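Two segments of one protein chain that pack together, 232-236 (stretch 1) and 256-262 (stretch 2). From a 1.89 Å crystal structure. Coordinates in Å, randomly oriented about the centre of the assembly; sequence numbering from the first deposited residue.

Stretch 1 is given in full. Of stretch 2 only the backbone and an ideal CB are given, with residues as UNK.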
# COMPACT_ATOMS: atom_id res chain seq x y z
N ALA A 232 8.03 -33.85 14.19
CA ALA A 232 7.72 -33.81 15.61
C ALA A 232 8.89 -33.21 16.38
O ALA A 232 9.96 -32.93 15.83
CB ALA A 232 7.40 -35.21 16.13
N TYR A 233 8.69 -33.00 17.69
CA TYR A 233 9.74 -32.39 18.51
C TYR A 233 11.03 -33.21 18.45
O TYR A 233 12.13 -32.65 18.42
CB TYR A 233 9.29 -32.24 19.96
CG TYR A 233 8.33 -31.11 20.27
CD1 TYR A 233 7.54 -30.50 19.27
CD2 TYR A 233 8.18 -30.66 21.57
CE1 TYR A 233 6.66 -29.46 19.60
CE2 TYR A 233 7.31 -29.65 21.90
CZ TYR A 233 6.54 -29.05 20.92
OH TYR A 233 5.68 -28.04 21.29
N ASP A 234 10.92 -34.54 18.44
CA ASP A 234 12.10 -35.41 18.48
C ASP A 234 12.64 -35.75 17.10
O ASP A 234 13.50 -36.64 16.99
CB ASP A 234 11.78 -36.71 19.24
CG ASP A 234 10.70 -37.54 18.57
OD1 ASP A 234 10.22 -37.17 17.49
OD2 ASP A 234 10.32 -38.58 19.14
N SER A 235 12.17 -35.07 16.06
CA SER A 235 12.59 -35.21 14.67
C SER A 235 12.05 -36.47 14.00
O SER A 235 12.41 -36.74 12.85
CB SER A 235 14.11 -35.17 14.49
OG SER A 235 14.61 -33.88 14.82
N THR A 236 11.21 -37.25 14.67
CA THR A 236 10.44 -38.26 13.96
C THR A 236 9.36 -37.55 13.14
O THR A 236 9.11 -36.36 13.34
CB THR A 236 9.84 -39.26 14.94
OG1 THR A 236 8.91 -38.60 15.80
CG2 THR A 236 10.94 -39.93 15.77
N UNK A 256 17.57 -27.41 17.42
CA UNK A 256 16.35 -27.08 18.13
C UNK A 256 15.66 -28.33 18.67
O UNK A 256 15.14 -28.33 19.79
CB UNK A 256 15.40 -26.31 17.21
N UNK A 257 15.68 -29.42 17.89
CA UNK A 257 15.09 -30.66 18.38
C UNK A 257 15.81 -31.14 19.65
O UNK A 257 15.16 -31.53 20.62
CB UNK A 257 15.15 -31.74 17.30
N UNK A 258 17.14 -31.07 19.66
CA UNK A 258 17.90 -31.45 20.85
C UNK A 258 17.50 -30.61 22.06
O UNK A 258 17.28 -31.13 23.15
CB UNK A 258 19.40 -31.31 20.59
N UNK A 259 17.39 -29.29 21.87
CA UNK A 259 16.98 -28.42 22.97
C UNK A 259 15.60 -28.80 23.48
O UNK A 259 15.37 -28.82 24.70
CB UNK A 259 16.99 -26.96 22.53
N UNK A 260 14.68 -29.13 22.58
CA UNK A 260 13.34 -29.56 22.98
C UNK A 260 13.37 -30.90 23.73
O UNK A 260 12.50 -31.15 24.57
CB UNK A 260 12.44 -29.67 21.75
N UNK A 261 14.33 -31.77 23.42
CA UNK A 261 14.48 -33.04 24.12
C UNK A 261 15.17 -32.89 25.47
O UNK A 261 15.26 -33.88 26.21
CB UNK A 261 15.27 -34.02 23.25
N UNK A 262 15.67 -31.71 25.79
CA UNK A 262 16.47 -31.49 26.99
C UNK A 262 15.96 -30.28 27.75
O UNK A 262 16.73 -29.49 28.28
CB UNK A 262 17.95 -31.31 26.63

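Stretch 1 holds a type I beta turn from A232 to S235, with T236 just after it; the turn is closed by S235 N to A232 O at 3.1 Å. D234 OD1 accepts from T236 N at 3.0 Å and from T236 OG1 at 2.6 Å, so D234 OD1 is taken up within stretch 1. What remains for stretch 2 is the carbonyl of Y233, the hydroxyl of S235, the ring and CB of Y233, and the CB of D234. Stretch 2 is helical from its first position.

Position 256 has helical angles, -68/-39. Its CA-to-CB bond points sideways, and no atom of stretch 1 lies within 5.5 Å of the ideal CB. Stretch 1 sets little limit here, and many helix-compatible residues would suit. The deposited residue is L256, which makes no contact with the turn.

Position 257 is the most constrained. Its CA-to-CB bond points toward stretch 1, and its CA is 5.6 Å from the CA of D234. The ideal CB is 3.3 Å from Y233 O and 3.3 Å from S235 OG. These two polar atoms so close to CB leave little room for a long side chain directed at them. Alanine or glycine would fit but leave the carbonyl without a partner from this side chain. A small side chain with a donor suits best: serine, perhaps threonine or cysteine. The deposited residue is S257, with chi1 in the t well. S257 OG donates to Y233 O at 2.6 Å, a short hydrogen bond. S235 OG lies 3.1 Å from S257 OG, within hydrogen-bonding distance. The polar part of the contact centres on this one hydroxyl.

Position 258 points away from stretch 1, into space the turn does not occupy. Long polar or charged side chains would be free to extend. It is R258, which makes no contact with stretch 1.

Position 259 is out of reach of the turn. Stretch 1 does not discriminate here; alanine is one of many options. It is A259.

Position 260 points toward stretch 1. The ideal CB is 4.4 Å from Y233 CD2, so the nearby offer is an aromatic ring. Leucine, isoleucine, valine or methionine would suit. The deposited residue is L260, in the m,t rotamer. Its CD1 lies over one face of the Y233 ring, 4.1 Å from Y233 CG, an apolar contact.

Position 261 points sideways, and its ideal CB has nothing of stretch 1 within 5.5 Å. A short side chain would stop before the turn. A long flexible one could fold back to the CB atoms of Y233 and D234; methionine or the aliphatic part of lysine are candidates. It is M261, whose end comes nearer. M261 CE is 3.7 Å from Y233 CB, and M261 SD is 3.6 Å from D234 CB.

Position 262 lies beyond the helix, at -131/40, and is out of reach. Stretch 1 sets no limit here, and many residues would suit. It is Q262. R258 NH1 makes a weak hydrogen bond to Q262 OE1 at 2.9 Å.

Stretch 2 (256-262) LSRALMQ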
# COMPACT_ATOMS: atom_id res chain seq x y z
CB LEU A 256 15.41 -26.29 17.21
CG LEU A 256 14.10 -25.76 17.79
CD1 LEU A 256 14.31 -25.10 19.14
CD2 LEU A 256 13.48 -24.77 16.80
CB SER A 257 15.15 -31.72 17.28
OG SER A 257 14.67 -32.97 17.74
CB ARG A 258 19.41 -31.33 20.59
CG ARG A 258 20.22 -31.57 21.88
CD ARG A 258 21.73 -31.48 21.67
NE ARG A 258 22.25 -30.12 21.56
CZ ARG A 258 22.64 -29.38 22.59
NH1 ARG A 258 22.54 -29.85 23.83
NH2 ARG A 258 23.10 -28.15 22.38
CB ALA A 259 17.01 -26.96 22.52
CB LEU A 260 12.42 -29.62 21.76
CG LEU A 260 12.11 -28.24 21.17
CD1 LEU A 260 11.34 -28.34 19.84
CD2 LEU A 260 11.35 -27.38 22.17
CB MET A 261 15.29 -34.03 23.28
CG MET A 261 14.63 -34.46 21.97
SD MET A 261 13.03 -35.24 22.22
CE MET A 261 11.90 -33.86 22.05
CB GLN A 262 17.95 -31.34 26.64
CG GLN A 262 18.52 -32.51 25.85
CD GLN A 262 19.96 -32.29 25.43
OE1 GLN A 262 20.41 -31.15 25.32
NE2 GLN A 262 20.68 -33.38 25.17
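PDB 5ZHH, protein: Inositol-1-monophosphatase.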